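Local coordinates for putative exported protein (Peptoclostridium difficile, PDB 5TTA), which is of unknown function but is probably exported and belongs to the DUF5780 family, which is grouped with the E-set clan, at residues Tyr205-Val213 and Asn223-Phe233. Residues are numbered along the deposited sequence; the frame is centred on the assembly and turned at random.
Sequences YIISCVKQV and NSAYENWLKSF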
ATOM      1  N   TYR A 205     -26.663  16.006  20.791  1.00 20.86           N
ATOM      2  CA  TYR A 205     -27.202  15.691  19.487  1.00 16.00           C
ATOM      3  C   TYR A 205     -26.115  15.826  18.445  1.00 18.96           C
ATOM      4  O   TYR A 205     -25.321  16.773  18.468  1.00 19.68           O
ATOM      5  CB  TYR A 205     -28.367  16.641  19.104  1.00 16.81           C
ATOM      6  CG  TYR A 205     -29.475  16.773  20.123  1.00 21.27           C
ATOM      7  CD1 TYR A 205     -30.555  15.873  20.130  1.00 20.21           C
ATOM      8  CD2 TYR A 205     -29.497  17.838  21.021  1.00 20.25           C
ATOM      9  CE1 TYR A 205     -31.586  16.004  21.034  1.00 24.01           C
ATOM     10  CE2 TYR A 205     -30.533  17.988  21.922  1.00 28.31           C
ATOM     11  CZ  TYR A 205     -31.575  17.066  21.929  1.00 30.35           C
ATOM     12  OH  TYR A 205     -32.590  17.207  22.838  1.00 34.26           O
ATOM     13  N   ILE A 206     -26.111  14.889  17.520  1.00 16.83           N
ATOM     14  CA  ILE A 206     -25.266  14.941  16.340  1.00 18.73           C
ATOM     15  C   ILE A 206     -26.197  14.872  15.147  1.00 24.32           C
ATOM     16  O   ILE A 206     -27.063  13.992  15.091  1.00 19.84           O
ATOM     17  CB  ILE A 206     -24.249  13.789  16.342  1.00 17.57           C
ATOM     18  CG1 ILE A 206     -23.291  13.978  17.529  1.00 22.09           C
ATOM     19  CG2 ILE A 206     -23.517  13.705  15.011  1.00 15.97           C
ATOM     20  CD1 ILE A 206     -22.389  12.846  17.702  1.00 25.09           C
ATOM     21  N   ILE A 207     -26.087  15.829  14.232  1.00 19.80           N
ATOM     22  CA  ILE A 207     -26.857  15.752  12.997  1.00 17.02           C
ATOM     23  C   ILE A 207     -25.856  15.667  11.866  1.00 16.61           C
ATOM     24  O   ILE A 207     -24.776  16.257  11.950  1.00 20.97           O
ATOM     25  CB  ILE A 207     -27.823  16.954  12.835  1.00 20.93           C
ATOM     26  CG1 ILE A 207     -27.045  18.265  12.808  1.00 19.16           C
ATOM     27  CG2 ILE A 207     -28.824  16.989  14.017  1.00 23.15           C
ATOM     28  CD1 ILE A 207     -27.950  19.500  12.439  1.00 31.90           C
ATOM     29  N   SER A 208     -26.198  14.897  10.826  1.00 17.82           N
ATOM     30  CA  SER A 208     -25.262  14.571   9.765  1.00 16.39           C
ATOM     31  C   SER A 208     -25.884  14.749   8.385  1.00 20.09           C
ATOM     32  O   SER A 208     -27.113  14.844   8.223  1.00 24.74           O
ATOM     33  CB  SER A 208     -24.735  13.143   9.913  1.00 21.27           C
ATOM     34  OG  SER A 208     -24.336  12.914  11.265  1.00 30.24           O
ATOM     35  N   CYS A 209     -25.002  14.827   7.388  1.00 19.40           N
ATOM     36  CA  CYS A 209     -25.440  14.946   5.999  1.00 20.95           C
ATOM     37  C   CYS A 209     -24.376  14.320   5.114  1.00 18.54           C
ATOM     38  O   CYS A 209     -23.184  14.605   5.285  1.00 21.80           O
ATOM     39  CB  CYS A 209     -25.665  16.418   5.611  1.00 29.08           C
ATOM     40  SG  CYS A 209     -26.335  16.709   3.938  1.00 27.08           S
ATOM     41  N   VAL A 210     -24.819  13.480   4.176  1.00 16.97           N
ATOM     42  CA  VAL A 210     -23.938  12.925   3.156  1.00 14.24           C
ATOM     43  C   VAL A 210     -23.509  14.044   2.224  1.00 24.05           C
ATOM     44  O   VAL A 210     -24.358  14.769   1.692  1.00 21.71           O
ATOM     45  CB  VAL A 210     -24.649  11.826   2.365  1.00 19.29           C
ATOM     46  CG1 VAL A 210     -23.743  11.321   1.238  1.00 24.98           C
ATOM     47  CG2 VAL A 210     -25.079  10.669   3.297  1.00 26.47           C
ATOM     48  N   LYS A 211     -22.201  14.190   2.034  1.00 18.22           N
ATOM     49  CA  LYS A 211     -21.651  15.187   1.122  1.00 20.34           C
ATOM     50  C   LYS A 211     -21.486  14.595  -0.269  1.00 19.04           C
ATOM     51  O   LYS A 211     -21.927  15.182  -1.258  1.00 21.18           O
ATOM     52  CB  LYS A 211     -20.323  15.720   1.682  1.00 21.16           C
ATOM     53  CG  LYS A 211     -19.578  16.758   0.818  1.00 18.84           C
ATOM     54  CD  LYS A 211     -18.367  17.297   1.604  1.00 24.95           C
ATOM     55  CE  LYS A 211     -17.598  18.392   0.842  1.00 29.73           C
ATOM     56  NZ  LYS A 211     -16.704  17.822  -0.201  1.00 34.79           N
ATOM     57  N   GLN A 212     -20.905  13.410  -0.357  1.00 16.83           N
ATOM     58  CA  GLN A 212     -20.800  12.698  -1.627  1.00 17.00           C
ATOM     59  C   GLN A 212     -20.543  11.222  -1.349  1.00 21.71           C
ATOM     60  O   GLN A 212     -20.184  10.830  -0.235  1.00 19.66           O
ATOM     61  CB  GLN A 212     -19.680  13.269  -2.500  1.00 18.12           C
ATOM     62  CG  GLN A 212     -18.277  13.140  -1.916  1.00 18.94           C
ATOM     63  CD  GLN A 212     -17.213  13.534  -2.942  1.00 26.83           C
ATOM     64  OE1 GLN A 212     -17.165  14.671  -3.387  1.00 28.77           O
ATOM     65  NE2 GLN A 212     -16.385  12.578  -3.336  1.00 23.41           N
ATOM     66  N   VAL A 213     -20.693  10.407  -2.388  1.00 17.57           N
ATOM     67  CA  VAL A 213     -20.316   8.994  -2.310  1.00 27.13           C
ATOM     68  C   VAL A 213     -19.648   8.606  -3.618  1.00 22.33           C
ATOM     69  O   VAL A 213     -19.884   9.211  -4.671  1.00 21.39           O
ATOM     70  CB  VAL A 213     -21.478   8.005  -2.010  1.00 27.16           C
ATOM     71  CG1 VAL A 213     -22.352   8.429  -0.806  1.00 22.67           C
ATOM     72  CG2 VAL A 213     -22.299   7.705  -3.231  1.00 22.26           C
ATOM     73  N   ASN A 223     -24.127  15.412  -3.232  1.00 22.49           N
ATOM     74  CA  ASN A 223     -25.398  15.873  -2.688  1.00 20.67           C
ATOM     75  C   ASN A 223     -25.592  17.357  -3.022  1.00 24.51           C
ATOM     76  O   ASN A 223     -24.938  18.219  -2.440  1.00 20.80           O
ATOM     77  CB  ASN A 223     -25.431  15.627  -1.184  1.00 21.07           C
ATOM     78  CG  ASN A 223     -26.786  15.900  -0.596  1.00 31.54           C
ATOM     79  OD1 ASN A 223     -27.707  16.336  -1.297  1.00 34.96           O
ATOM     80  ND2 ASN A 223     -26.941  15.610   0.691  1.00 28.55           N
ATOM     81  N   SER A 224     -26.481  17.662  -3.970  1.00 23.18           N
ATOM     82  CA  SER A 224     -26.663  19.055  -4.360  1.00 29.12           C
ATOM     83  C   SER A 224     -27.256  19.903  -3.236  1.00 31.62           C
ATOM     84  O   SER A 224     -27.094  21.129  -3.250  1.00 36.70           O
ATOM     85  CB  SER A 224     -27.519  19.138  -5.638  1.00 34.02           C
ATOM     86  OG  SER A 224     -28.803  18.549  -5.480  1.00 35.77           O
ATOM     87  N   ALA A 225     -27.902  19.283  -2.247  1.00 30.39           N
ATOM     88  CA  ALA A 225     -28.439  20.006  -1.104  1.00 36.21           C
ATOM     89  C   ALA A 225     -27.407  20.257  -0.010  1.00 30.76           C
ATOM     90  O   ALA A 225     -27.714  20.961   0.960  1.00 25.42           O
ATOM     91  CB  ALA A 225     -29.617  19.233  -0.511  1.00 35.94           C
ATOM     92  N   TYR A 226     -26.195  19.705  -0.136  1.00 27.72           N
ATOM     93  CA  TYR A 226     -25.228  19.774   0.961  1.00 24.24           C
ATOM     94  C   TYR A 226     -24.833  21.206   1.325  1.00 28.81           C
ATOM     95  O   TYR A 226     -24.740  21.553   2.511  1.00 22.07           O
ATOM     96  CB  TYR A 226     -23.985  18.967   0.609  1.00 28.27           C
ATOM     97  CG  TYR A 226     -22.892  19.090   1.655  1.00 23.03           C
ATOM     98  CD1 TYR A 226     -22.929  18.331   2.817  1.00 30.32           C
ATOM     99  CD2 TYR A 226     -21.808  19.932   1.456  1.00 19.26           C
ATOM    100  CE1 TYR A 226     -21.928  18.442   3.775  1.00 28.28           C
ATOM    101  CE2 TYR A 226     -20.806  20.051   2.400  1.00 25.16           C
ATOM    102  CZ  TYR A 226     -20.871  19.295   3.554  1.00 26.59           C
ATOM    103  OH  TYR A 226     -19.871  19.404   4.487  1.00 23.37           O
ATOM    104  N   GLU A 227     -24.524  22.044   0.337  1.00 27.27           N
ATOM    105  CA  GLU A 227     -24.017  23.363   0.708  1.00 30.71           C
ATOM    106  C   GLU A 227     -25.061  24.136   1.500  1.00 25.33           C
ATOM    107  O   GLU A 227     -24.729  24.795   2.493  1.00 28.78           O
ATOM    108  CB  GLU A 227     -23.568  24.150  -0.527  1.00 40.82           C
ATOM    109  CG  GLU A 227     -22.202  23.735  -1.060  1.00 48.11           C
ATOM    110  CD  GLU A 227     -21.107  23.728   0.010  1.00 59.76           C
ATOM    111  OE1 GLU A 227     -20.252  22.811  -0.013  1.00 63.17           O
ATOM    112  OE2 GLU A 227     -21.091  24.636   0.874  1.00 67.52           O
ATOM    113  N   ASN A 228     -26.332  24.027   1.094  1.00 27.32           N
ATOM    114  CA  ASN A 228     -27.426  24.679   1.810  1.00 33.89           C
ATOM    115  C   ASN A 228     -27.535  24.159   3.233  1.00 28.31           C
ATOM    116  O   ASN A 228     -27.755  24.933   4.175  1.00 28.18           O
ATOM    117  CB  ASN A 228     -28.767  24.452   1.094  1.00 35.09           C
ATOM    118  CG  ASN A 228     -28.847  25.129  -0.254  1.00 50.44           C
ATOM    119  OD1 ASN A 228     -28.121  26.085  -0.536  1.00 45.19           O
ATOM    120  ND2 ASN A 228     -29.750  24.639  -1.101  1.00 57.11           N
ATOM    121  N   TRP A 229     -27.419  22.840   3.398  1.00 25.40           N
ATOM    122  CA  TRP A 229     -27.513  22.247   4.728  1.00 25.09           C
ATOM    123  C   TRP A 229     -26.411  22.799   5.633  1.00 22.59           C
ATOM    124  O   TRP A 229     -26.671  23.252   6.751  1.00 23.75           O
ATOM    125  CB  TRP A 229     -27.426  20.716   4.604  1.00 21.56           C
ATOM    126  CG  TRP A 229     -27.370  19.959   5.897  1.00 22.87           C
ATOM    127  CD1 TRP A 229     -28.427  19.470   6.613  1.00 22.92           C
ATOM    128  CD2 TRP A 229     -26.191  19.607   6.630  1.00 24.14           C
ATOM    129  NE1 TRP A 229     -27.975  18.838   7.749  1.00 26.20           N
ATOM    130  CE2 TRP A 229     -26.608  18.892   7.777  1.00 26.37           C
ATOM    131  CE3 TRP A 229     -24.815  19.793   6.410  1.00 17.87           C
ATOM    132  CZ2 TRP A 229     -25.696  18.370   8.713  1.00 26.52           C
ATOM    133  CZ3 TRP A 229     -23.919  19.291   7.331  1.00 22.28           C
ATOM    134  CH2 TRP A 229     -24.365  18.576   8.476  1.00 25.69           C
ATOM    135  N   LEU A 230     -25.176  22.803   5.139  1.00 24.96           N
ATOM    136  CA  LEU A 230     -24.068  23.310   5.930  1.00 22.22           C
ATOM    137  C   LEU A 230     -24.294  24.771   6.297  1.00 21.78           C
ATOM    138  O   LEU A 230     -24.087  25.173   7.446  1.00 29.98           O
ATOM    139  CB  LEU A 230     -22.764  23.121   5.163  1.00 20.91           C
ATOM    140  CG  LEU A 230     -21.484  23.357   5.958  1.00 26.86           C
ATOM    141  CD1 LEU A 230     -21.322  22.267   7.029  1.00 24.11           C
ATOM    142  CD2 LEU A 230     -20.265  23.383   5.027  1.00 29.39           C
ATOM    143  N   LYS A 231     -24.759  25.576   5.341  1.00 25.84           N
ATOM    144  CA  LYS A 231     -24.967  26.990   5.630  1.00 26.93           C
ATOM    145  C   LYS A 231     -26.102  27.191   6.640  1.00 26.09           C
ATOM    146  O   LYS A 231     -26.007  28.051   7.520  1.00 29.30           O
ATOM    147  CB  LYS A 231     -25.229  27.749   4.324  1.00 26.21           C
ATOM    148  CG  LYS A 231     -25.423  29.269   4.485  1.00 35.83           C
ATOM    149  CD  LYS A 231     -24.340  29.893   5.373  1.00 51.80           C
ATOM    150  CE  LYS A 231     -22.938  29.755   4.778  1.00 57.28           C
ATOM    151  NZ  LYS A 231     -21.922  30.523   5.555  1.00 62.42           N
ATOM    152  N   SER A 232     -27.165  26.389   6.549  1.00 25.98           N
ATOM    153  CA  SER A 232     -28.280  26.544   7.480  1.00 30.18           C
ATOM    154  C   SER A 232     -27.914  26.163   8.911  1.00 29.23           C
ATOM    155  O   SER A 232     -28.443  26.754   9.863  1.00 27.86           O
ATOM    156  CB  SER A 232     -29.460  25.697   7.018  1.00 39.60           C
ATOM    157  OG  SER A 232     -29.934  26.140   5.765  1.00 38.91           O
ATOM    158  N   PHE A 233     -27.042  25.180   9.094  1.00 24.90           N
ATOM    159  CA  PHE A 233     -26.826  24.602  10.413  1.00 28.25           C
ATOM    160  C   PHE A 233     -25.486  24.942  11.053  1.00 22.26           C
ATOM    161  O   PHE A 233     -25.437  25.094  12.267  1.00 22.74           O
ATOM    162  CB  PHE A 233     -26.962  23.068  10.353  1.00 20.66           C
ATOM    163  CG  PHE A 233     -28.385  22.570  10.186  1.00 21.88           C
ATOM    164  CD1 PHE A 233     -28.770  21.885   9.038  1.00 31.55           C
ATOM    165  CD2 PHE A 233     -29.326  22.761  11.193  1.00 26.53           C
ATOM    166  CE1 PHE A 233     -30.082  21.406   8.880  1.00 27.07           C
ATOM    167  CE2 PHE A 233     -30.632  22.291  11.040  1.00 33.35           C
ATOM    168  CZ  PHE A 233     -31.001  21.598   9.884  1.00 26.94           C
TER
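C209 and K211 of the strand each lie over a ring of helix 226-233. C209 CB sits 3.3 Å from the centroid of the six-membered ring of W229, almost on its normal. C209 SG lies over the five-membered ring of the same indole. F233 CD1 lies against the opposite face, offset toward the rim, and I207 O approaches the indole edge in its plane. K211 CG stands 3.8 Å from the centroid of the Y226 ring, over one face, and CD continues toward CZ and CE2. C209 SG meets this ring at its edge, 3.9 Å from Y226 CD1, so one sulfur touches two aromatic side chains. E227 OE1 also lies at the Y226 edge, in plane. I207 CD1 lies over a face of F233, offset toward the rim, in a CH-pi contact. The K211 chain is extended, with CG anti to the backbone N (chi1 178°), and bends at its last torsion. K211 and Q212 both face E76 of strand 72-82, a classic beta bulge.

N223, just before the turn, is hydrogen-bonded to strand 205-213. Its ND2 donates to V210 O at 2.9 Å, in both the amide and the carbonyl plane. Its backbone N donates to K211 O at 3.0 Å in a nearly straight bond (174°). OD1 accepts a capping bond from A225 N, which comes from above the carbonyl plane. Together the two side-chain bonds probably limit rotation of the carboxamide.

The helix runs roughly antiparallel to the strand. Y226 OH is hydrogen-bonded to T78 OG1, and W229 NE1 to Y246 OH. The aromatic faces thus take apolar contacts while their polar atoms have partners outside. K211 is likewise divided: its stem packs on Y226 and its amine forms a salt bridge with E76.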